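Local coordinates for protein decapping nuclease RAI1 (Scheffersomyces stipitis, PDB 5BTO) that removes NAD caps from RNA 5' ends, releasing the whole NAD moiety with a divalent metal cation as cofactor, and binds and stimulates the exoribonuclease RAT1, at residues Thr223-Gly226 against Glu227-Met230; Glu311-Pro314 against Leu315-Asn319; Trp346-Glu350 against Ile351-Asp355. All blocks are in the same frame, centred on the assembly; numbering follows the deposited sequence.

In the fold
The three contacts are local turns and helix ends within one nuclease domain, each partly buried. Contact 1 buries Ala-228 and Met-230, contact 2 Ile-313 and Ile-317 but leaves its leucines at the surface, and contact 3 Leu-347 and Ile-351, with an exposed Pro-352 beyond. Contacts 1 and 3 touch, Ala-228 against Leu-348, so both belong to the packing between helix 333-350 and the large mixed sheet. Contact 2 lies apart, about 23 Å at the nearest atoms from contact 3, on the short helix after strand 302-309. Paired backbone bonds dominate contact 1, helical bonds and an isoleucine pair contact 2, and two waters with an arginine contact 3, which lies away from the metal- and substrate-binding residues.

Contact 1 (Thr223-Gly226 against Glu227-Met230); sequences TGIG and EAKM
Thr-223 to Ile-225 and Ala-228 to Met-230 run antiparallel, at 148° between their directions, joined by a type II' turn with Gly-226 and Glu-227 at its corners. Thr-223 and Met-230 form a hydrogen-bonded pair: Thr-223 N reaches Met-230 O at 2.8 Å. Ile-225 and Ala-228 form the second hydrogen-bonded pair, closing the turn, with Ala-228 N 2.9 Å from Ile-225 O. Gly-226 has a positive phi (52°), as the first corner of this turn requires. A water donates to both Gly-226 O and Ala-228 O, the latter at 2.7 Å, and so bridges the two carbonyls on the side away from the Ile-225 and Met-230 side chains.

The side chains of Thr-223, Ile-225, Ala-228 and Met-230 share one face of the hairpin. Ile-225 and Met-230 lie side by side and point the same way; the methyl CG2 of Ile-225 meets Met-230 SD at 3.8 Å. In Ile-225, chi1 of 179° sends CG1 away from Met-230 and puts CG2, between the backbone N and the carbonyl carbon, against the sulfur. Helix 333-350 covers that face through Leu-337, Tyr-340 and Leu-348, while the backbone of Lys-229 bonds to Asp-110, including its carboxylate, and to Ile-111 at the start of strand 111-114.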
loop_
_atom_site.group_PDB
_atom_site.type_symbol
_atom_site.label_atom_id
_atom_site.label_comp_id
_atom_site.label_asym_id
_atom_site.label_seq_id
_atom_site.Cartn_x
_atom_site.Cartn_y
_atom_site.Cartn_z
ATOM N N THR A 223 -10.510 -10.452 21.478
ATOM C CA THR A 223 -9.336 -9.610 21.424
ATOM C C THR A 223 -9.616 -8.477 20.454
ATOM O O THR A 223 -10.767 -8.211 20.122
ATOM C CB THR A 223 -8.091 -10.429 21.017
ATOM O OG1 THR A 223 -6.918 -9.613 21.115
ATOM C CG2 THR A 223 -8.245 -10.989 19.612
ATOM N N GLY A 224 -8.580 -7.800 20.002
ATOM C CA GLY A 224 -8.791 -6.699 19.087
ATOM C C GLY A 224 -7.498 -6.231 18.487
ATOM O O GLY A 224 -6.421 -6.638 18.910
ATOM N N ILE A 225 -7.619 -5.379 17.479
ATOM C CA ILE A 225 -6.474 -4.697 16.906
ATOM C C ILE A 225 -7.019 -3.366 16.414
ATOM O O ILE A 225 -8.089 -3.321 15.805
ATOM C CB ILE A 225 -5.809 -5.506 15.765
ATOM C CG1 ILE A 225 -4.636 -4.725 15.182
ATOM C CG2 ILE A 225 -6.813 -5.863 14.662
ATOM C CD1 ILE A 225 -3.313 -5.353 15.430
ATOM N N GLY A 226 -6.315 -2.286 16.720
ATOM C CA GLY A 226 -6.840 -0.956 16.454
ATOM C C GLY A 226 -8.233 -0.801 17.039
ATOM O O GLY A 226 -8.441 -1.051 18.231
ATOM N N GLU A 227 -9.188 -0.395 16.204
ATOM C CA GLU A 227 -10.571 -0.212 16.644
ATOM C C GLU A 227 -11.420 -1.467 16.475
ATOM O O GLU A 227 -12.589 -1.491 16.880
ATOM C CB GLU A 227 -11.224 0.939 15.874
ATOM C CG GLU A 227 -10.642 2.279 16.227
ATOM C CD GLU A 227 -10.789 2.565 17.700
ATOM O OE1 GLU A 227 -11.927 2.821 18.141
ATOM O OE2 GLU A 227 -9.775 2.521 18.420
ATOM N N ALA A 228 -10.840 -2.502 15.872
ATOM C CA ALA A 228 -11.574 -3.728 15.567
ATOM C C ALA A 228 -11.625 -4.671 16.767
ATOM O O ALA A 228 -10.610 -4.905 17.414
ATOM C CB ALA A 228 -10.927 -4.447 14.378
ATOM N N LYS A 229 -12.805 -5.219 17.040
ATOM C CA LYS A 229 -12.969 -6.263 18.044
ATOM C C LYS A 229 -13.078 -7.604 17.325
ATOM O O LYS A 229 -13.773 -7.722 16.317
ATOM C CB LYS A 229 -14.231 -6.019 18.874
ATOM C CG LYS A 229 -14.233 -4.716 19.642
ATOM C CD LYS A 229 -15.510 -4.593 20.475
ATOM C CE LYS A 229 -15.559 -3.291 21.251
ATOM N NZ LYS A 229 -15.687 -2.121 20.343
ATOM N N MET A 230 -12.378 -8.618 17.822
ATOM C CA MET A 230 -12.323 -9.892 17.117
ATOM C C MET A 230 -12.490 -11.079 18.057
ATOM O O MET A 230 -12.051 -11.041 19.204
ATOM C CB MET A 230 -10.990 -10.017 16.351
ATOM C CG MET A 230 -10.793 -8.861 15.370
ATOM S SD MET A 230 -9.176 -8.848 14.575
ATOM C CE MET A 230 -9.351 -10.214 13.439
HETATM O O HOH W 1 -10.178 -3.268 19.536
#

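Contact 2 (Glu311-Pro314 against Leu315-Asn319); sequences EEIP and LLIKN
Ile-313 and Ile-317 share almost the same torsions: in each, CG1 stands anti to the carbonyl carbon (chi1 -66° and -71°) and the chain is extended at chi2. Ile-317 thereby sends CD1 back along the helix to the CG2 methyl of Ile-313, which it meets at 3.8 Å, and the two side chains cross at a slant. One turn of backbone spaces the pair, for Ile-317 N donates to Ile-313 O at 3.0 Å. Leu-316 N makes a longer bond, 3.3 Å, to Glu-312 O, and the CG of Leu-316 rests 3.6 Å from that same oxygen. In the next bond, Lys-318 N reaches Pro-314 O at 3.0 Å. The carboxylate of Glu-312 turns back to the backbone N of Lys-309.

Both isoleucines face helix 266-286, where Leu-276 and Trp-280 meet Ile-313 and Glu-273 meets Ile-317; Leu-315 and Leu-316 are on the exposed side. Successive i to i+4 backbone bonds with a buried isoleucine pair are the pattern of a short helix packed by one side on a neighbour. Here it follows strand 302-309 in the PD-(D/E)XK nuclease fold, and the side chain of Ile-313 lies about 9 Å from those of the metal-binding Glu-256 and substrate-binding Lys-258.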
loop_
_atom_site.group_PDB
_atom_site.type_symbol
_atom_site.label_atom_id
_atom_site.label_comp_id
_atom_site.label_asym_id
_atom_site.label_seq_id
_atom_site.Cartn_x
_atom_site.Cartn_y
_atom_site.Cartn_z
ATOM N N GLU A 311 6.869 -12.518 24.761
ATOM C CA GLU A 311 7.211 -11.105 24.624
ATOM C C GLU A 311 8.700 -10.845 24.392
ATOM O O GLU A 311 9.073 -9.736 24.019
ATOM C CB GLU A 311 6.715 -10.311 25.830
ATOM C CG GLU A 311 7.314 -10.750 27.154
ATOM C CD GLU A 311 6.791 -9.937 28.327
ATOM O OE1 GLU A 311 6.087 -8.930 28.093
ATOM O OE2 GLU A 311 7.084 -10.304 29.483
ATOM N N GLU A 312 9.551 -11.847 24.639
ATOM C CA GLU A 312 10.987 -11.662 24.419
ATOM C C GLU A 312 11.411 -12.056 23.001
ATOM O O GLU A 312 12.537 -11.778 22.591
ATOM C CB GLU A 312 11.829 -12.409 25.466
ATOM C CG GLU A 312 11.986 -13.908 25.222
ATOM C CD GLU A 312 12.679 -14.626 26.383
ATOM O OE1 GLU A 312 13.646 -14.059 26.948
ATOM O OE2 GLU A 312 12.256 -15.752 26.734
ATOM N N ILE A 313 10.507 -12.671 22.241
ATOM C CA ILE A 313 10.888 -13.163 20.920
ATOM C C ILE A 313 11.226 -12.047 19.911
ATOM O O ILE A 313 12.200 -12.161 19.169
ATOM C CB ILE A 313 9.844 -14.145 20.324
ATOM C CG1 ILE A 313 9.794 -15.431 21.168
ATOM C CG2 ILE A 313 10.198 -14.477 18.873
ATOM C CD1 ILE A 313 8.676 -16.395 20.779
ATOM N N PRO A 314 10.430 -10.967 19.881
ATOM C CA PRO A 314 10.751 -9.933 18.879
ATOM C C PRO A 314 12.178 -9.398 19.009
ATOM O O PRO A 314 12.827 -9.156 17.989
ATOM C CB PRO A 314 9.712 -8.839 19.164
ATOM C CG PRO A 314 8.528 -9.615 19.675
ATOM C CD PRO A 314 9.145 -10.699 20.558
ATOM N N LEU A 315 12.671 -9.241 20.236
ATOM C CA LEU A 315 14.021 -8.726 20.433
ATOM C C LEU A 315 15.084 -9.775 20.072
ATOM O O LEU A 315 16.139 -9.440 19.519
ATOM C CB LEU A 315 14.209 -8.221 21.865
ATOM C CG LEU A 315 15.563 -7.591 22.175
ATOM C CD1 LEU A 315 15.853 -6.391 21.275
ATOM C CD2 LEU A 315 15.619 -7.202 23.643
ATOM N N LEU A 316 14.812 -11.042 20.369
ATOM C CA LEU A 316 15.711 -12.108 19.910
ATOM C C LEU A 316 15.884 -12.064 18.393
ATOM O O LEU A 316 16.996 -12.178 17.873
ATOM C CB LEU A 316 15.203 -13.483 20.321
ATOM C CG LEU A 316 15.389 -13.888 21.777
ATOM C CD1 LEU A 316 14.793 -15.266 21.999
ATOM C CD2 LEU A 316 16.883 -13.878 22.124
ATOM N N ILE A 317 14.776 -11.902 17.681
ATOM C CA ILE A 317 14.831 -11.827 16.222
ATOM C C ILE A 317 15.590 -10.576 15.753
ATOM O O ILE A 317 16.458 -10.645 14.866
ATOM C CB ILE A 317 13.410 -11.886 15.632
ATOM C CG1 ILE A 317 12.835 -13.301 15.802
ATOM C CG2 ILE A 317 13.400 -11.502 14.153
ATOM C CD1 ILE A 317 11.389 -13.416 15.394
ATOM N N LYS A 318 15.284 -9.440 16.362
ATOM C CA LYS A 318 15.954 -8.194 16.009
ATOM C C LYS A 318 17.466 -8.292 16.181
ATOM O O LYS A 318 18.227 -7.794 15.344
ATOM C CB LYS A 318 15.406 -7.028 16.835
ATOM C CG LYS A 318 15.989 -5.671 16.458
ATOM C CD LYS A 318 15.327 -4.564 17.256
ATOM C CE LYS A 318 15.808 -3.188 16.817
ATOM N NZ LYS A 318 15.273 -2.798 15.474
ATOM N N ASN A 319 17.894 -8.918 17.278
ATOM C CA ASN A 319 19.314 -9.030 17.591
ATOM C C ASN A 319 20.073 -10.157 16.886
ATOM O O ASN A 319 21.281 -10.335 17.114
ATOM C CB ASN A 319 19.501 -9.154 19.096
ATOM C CG ASN A 319 19.255 -7.851 19.809
ATOM O OD1 ASN A 319 19.328 -6.785 19.206
ATOM N ND2 ASN A 319 18.963 -7.926 21.099
#

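Contact 3 (Trp346-Glu350 against Ile351-Asp355); sequences WLLQE and IPRDD
Leu-348 and Arg-353 meet where helix 333-350 gives way to the following loop. The arginine has CG anti to its backbone N (chi1 -164°) and then bends at chi2 and chi3, which brings the guanidinium back alongside the side chain of Leu-348. There CD2 of Leu-348 lies over one face of the guanidinium, 3.6 Å from Arg-353 NH2, and the two side chains slant across each other. Two waters link the same residues. One accepts from Arg-353 NE at the guanidinium edge, in its plane; the other lies 2.8 Å from Arg-353 NH2.

Ile-351 N gives a last helical bond to Leu-347 O at 3.1 Å, and Ile-351 CD1 lies 4.4 Å from Leu-347 CD2. Within the helix, chi1 of Glu-350 (-62°) sets CG over a face of the Trp-346 ring, toward the rim, and the bend at chi2 directs the carboxylate, which forms a salt bridge with Lys-10.

The two waters give hydrogen-bond donors to the carbonyls of Leu-348, in the last turn, and Ile-351, just beyond it. Arg-353 NH1 is held by a salt bridge to Asp-110 and a bond to Gly-141 O, so one guanidinium ties the helix end and loop to those residues.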
loop_
_atom_site.group_PDB
_atom_site.type_symbol
_atom_site.label_atom_id
_atom_site.label_comp_id
_atom_site.label_asym_id
_atom_site.label_seq_id
_atom_site.Cartn_x
_atom_site.Cartn_y
_atom_site.Cartn_z
ATOM N N TRP A 346 -8.689 -2.168 6.720
ATOM C CA TRP A 346 -9.124 -2.106 5.331
ATOM C C TRP A 346 -10.342 -3.004 5.089
ATOM O O TRP A 346 -11.321 -2.582 4.472
ATOM C CB TRP A 346 -7.963 -2.514 4.418
ATOM C CG TRP A 346 -8.179 -2.327 2.949
ATOM C CD1 TRP A 346 -8.337 -1.143 2.284
ATOM C CD2 TRP A 346 -8.198 -3.356 1.953
ATOM N NE1 TRP A 346 -8.464 -1.377 0.932
ATOM C CE2 TRP A 346 -8.379 -2.725 0.702
ATOM C CE3 TRP A 346 -8.084 -4.750 1.997
ATOM C CZ2 TRP A 346 -8.449 -3.439 -0.496
ATOM C CZ3 TRP A 346 -8.149 -5.463 0.811
ATOM C CH2 TRP A 346 -8.337 -4.800 -0.428
ATOM N N LEU A 347 -10.295 -4.237 5.589
ATOM C CA LEU A 347 -11.420 -5.144 5.385
ATOM C C LEU A 347 -12.687 -4.571 5.982
ATOM O O LEU A 347 -13.747 -4.621 5.357
ATOM C CB LEU A 347 -11.148 -6.530 5.968
ATOM C CG LEU A 347 -10.025 -7.305 5.280
ATOM C CD1 LEU A 347 -9.799 -8.628 5.991
ATOM C CD2 LEU A 347 -10.348 -7.528 3.805
ATOM N N LEU A 348 -12.584 -4.027 7.191
ATOM C CA LEU A 348 -13.762 -3.454 7.840
ATOM C C LEU A 348 -14.287 -2.206 7.117
ATOM O O LEU A 348 -15.485 -1.944 7.130
ATOM C CB LEU A 348 -13.504 -3.184 9.325
ATOM C CG LEU A 348 -13.416 -4.464 10.160
ATOM C CD1 LEU A 348 -12.937 -4.172 11.583
ATOM C CD2 LEU A 348 -14.742 -5.208 10.179
ATOM N N GLN A 349 -13.387 -1.450 6.487
ATOM C CA GLN A 349 -13.769 -0.262 5.728
ATOM C C GLN A 349 -14.409 -0.599 4.383
ATOM O O GLN A 349 -15.318 0.107 3.921
ATOM C CB GLN A 349 -12.555 0.637 5.485
ATOM C CG GLN A 349 -12.117 1.466 6.681
ATOM C CD GLN A 349 -10.937 2.374 6.356
ATOM O OE1 GLN A 349 -10.561 2.520 5.193
ATOM N NE2 GLN A 349 -10.350 2.987 7.384
ATOM N N GLU A 350 -13.945 -1.677 3.758
ATOM C CA GLU A 350 -14.323 -1.978 2.372
ATOM C C GLU A 350 -15.483 -2.965 2.206
ATOM O O GLU A 350 -16.096 -3.026 1.138
ATOM C CB GLU A 350 -13.101 -2.474 1.589
ATOM C CG GLU A 350 -11.978 -1.454 1.499
ATOM C CD GLU A 350 -12.418 -0.177 0.808
ATOM O OE1 GLU A 350 -13.289 -0.245 -0.088
ATOM O OE2 GLU A 350 -11.903 0.899 1.168
ATOM N N ILE A 351 -15.797 -3.723 3.249
ATOM C CA ILE A 351 -16.899 -4.676 3.173
ATOM C C ILE A 351 -18.095 -4.119 3.938
ATOM O O ILE A 351 -18.041 -4.006 5.147
ATOM C CB ILE A 351 -16.494 -6.050 3.766
ATOM C CG1 ILE A 351 -15.317 -6.642 2.985
ATOM C CG2 ILE A 351 -17.678 -7.015 3.766
ATOM C CD1 ILE A 351 -14.759 -7.921 3.567
ATOM N N PRO A 352 -19.171 -3.734 3.225
ATOM C CA PRO A 352 -20.348 -3.166 3.900
ATOM C C PRO A 352 -20.894 -4.110 4.966
ATOM O O PRO A 352 -21.197 -5.262 4.669
ATOM C CB PRO A 352 -21.361 -2.990 2.761
ATOM C CG PRO A 352 -20.525 -2.847 1.539
ATOM C CD PRO A 352 -19.316 -3.739 1.761
ATOM N N ARG A 353 -21.014 -3.627 6.197
ATOM C CA ARG A 353 -21.325 -4.520 7.303
ATOM C C ARG A 353 -22.770 -4.972 7.294
ATOM O O ARG A 353 -23.088 -6.045 7.801
ATOM C CB ARG A 353 -21.011 -3.875 8.653
ATOM C CG ARG A 353 -20.941 -4.884 9.790
ATOM C CD ARG A 353 -19.551 -5.517 9.897
ATOM N NE ARG A 353 -18.565 -4.510 10.265
ATOM C CZ ARG A 353 -18.261 -4.190 11.517
ATOM N NH1 ARG A 353 -18.858 -4.811 12.534
ATOM N NH2 ARG A 353 -17.368 -3.243 11.754
ATOM N N ASP A 354 -23.650 -4.144 6.738
ATOM C CA ASP A 354 -25.074 -4.431 6.813
ATOM C C ASP A 354 -25.640 -5.034 5.530
ATOM O O ASP A 354 -26.854 -5.188 5.400
ATOM C CB ASP A 354 -25.846 -3.165 7.183
ATOM C CG ASP A 354 -25.408 -2.589 8.513
ATOM O OD1 ASP A 354 -24.924 -3.365 9.366
ATOM O OD2 ASP A 354 -25.551 -1.362 8.706
ATOM N N ASP A 355 -24.766 -5.377 4.587
ATOM C CA ASP A 355 -25.208 -5.984 3.332
ATOM C C ASP A 355 -24.959 -7.489 3.340
ATOM O O ASP A 355 -23.817 -7.946 3.192
ATOM C CB ASP A 355 -24.500 -5.344 2.138
ATOM C CG ASP A 355 -25.150 -5.703 0.821
ATOM O OD1 ASP A 355 -25.836 -6.748 0.761
ATOM O OD2 ASP A 355 -24.982 -4.934 -0.150
HETATM O O HOH W 2 -16.914 -1.240 9.806
HETATM O O HOH W 3 -17.339 -3.692 7.878
#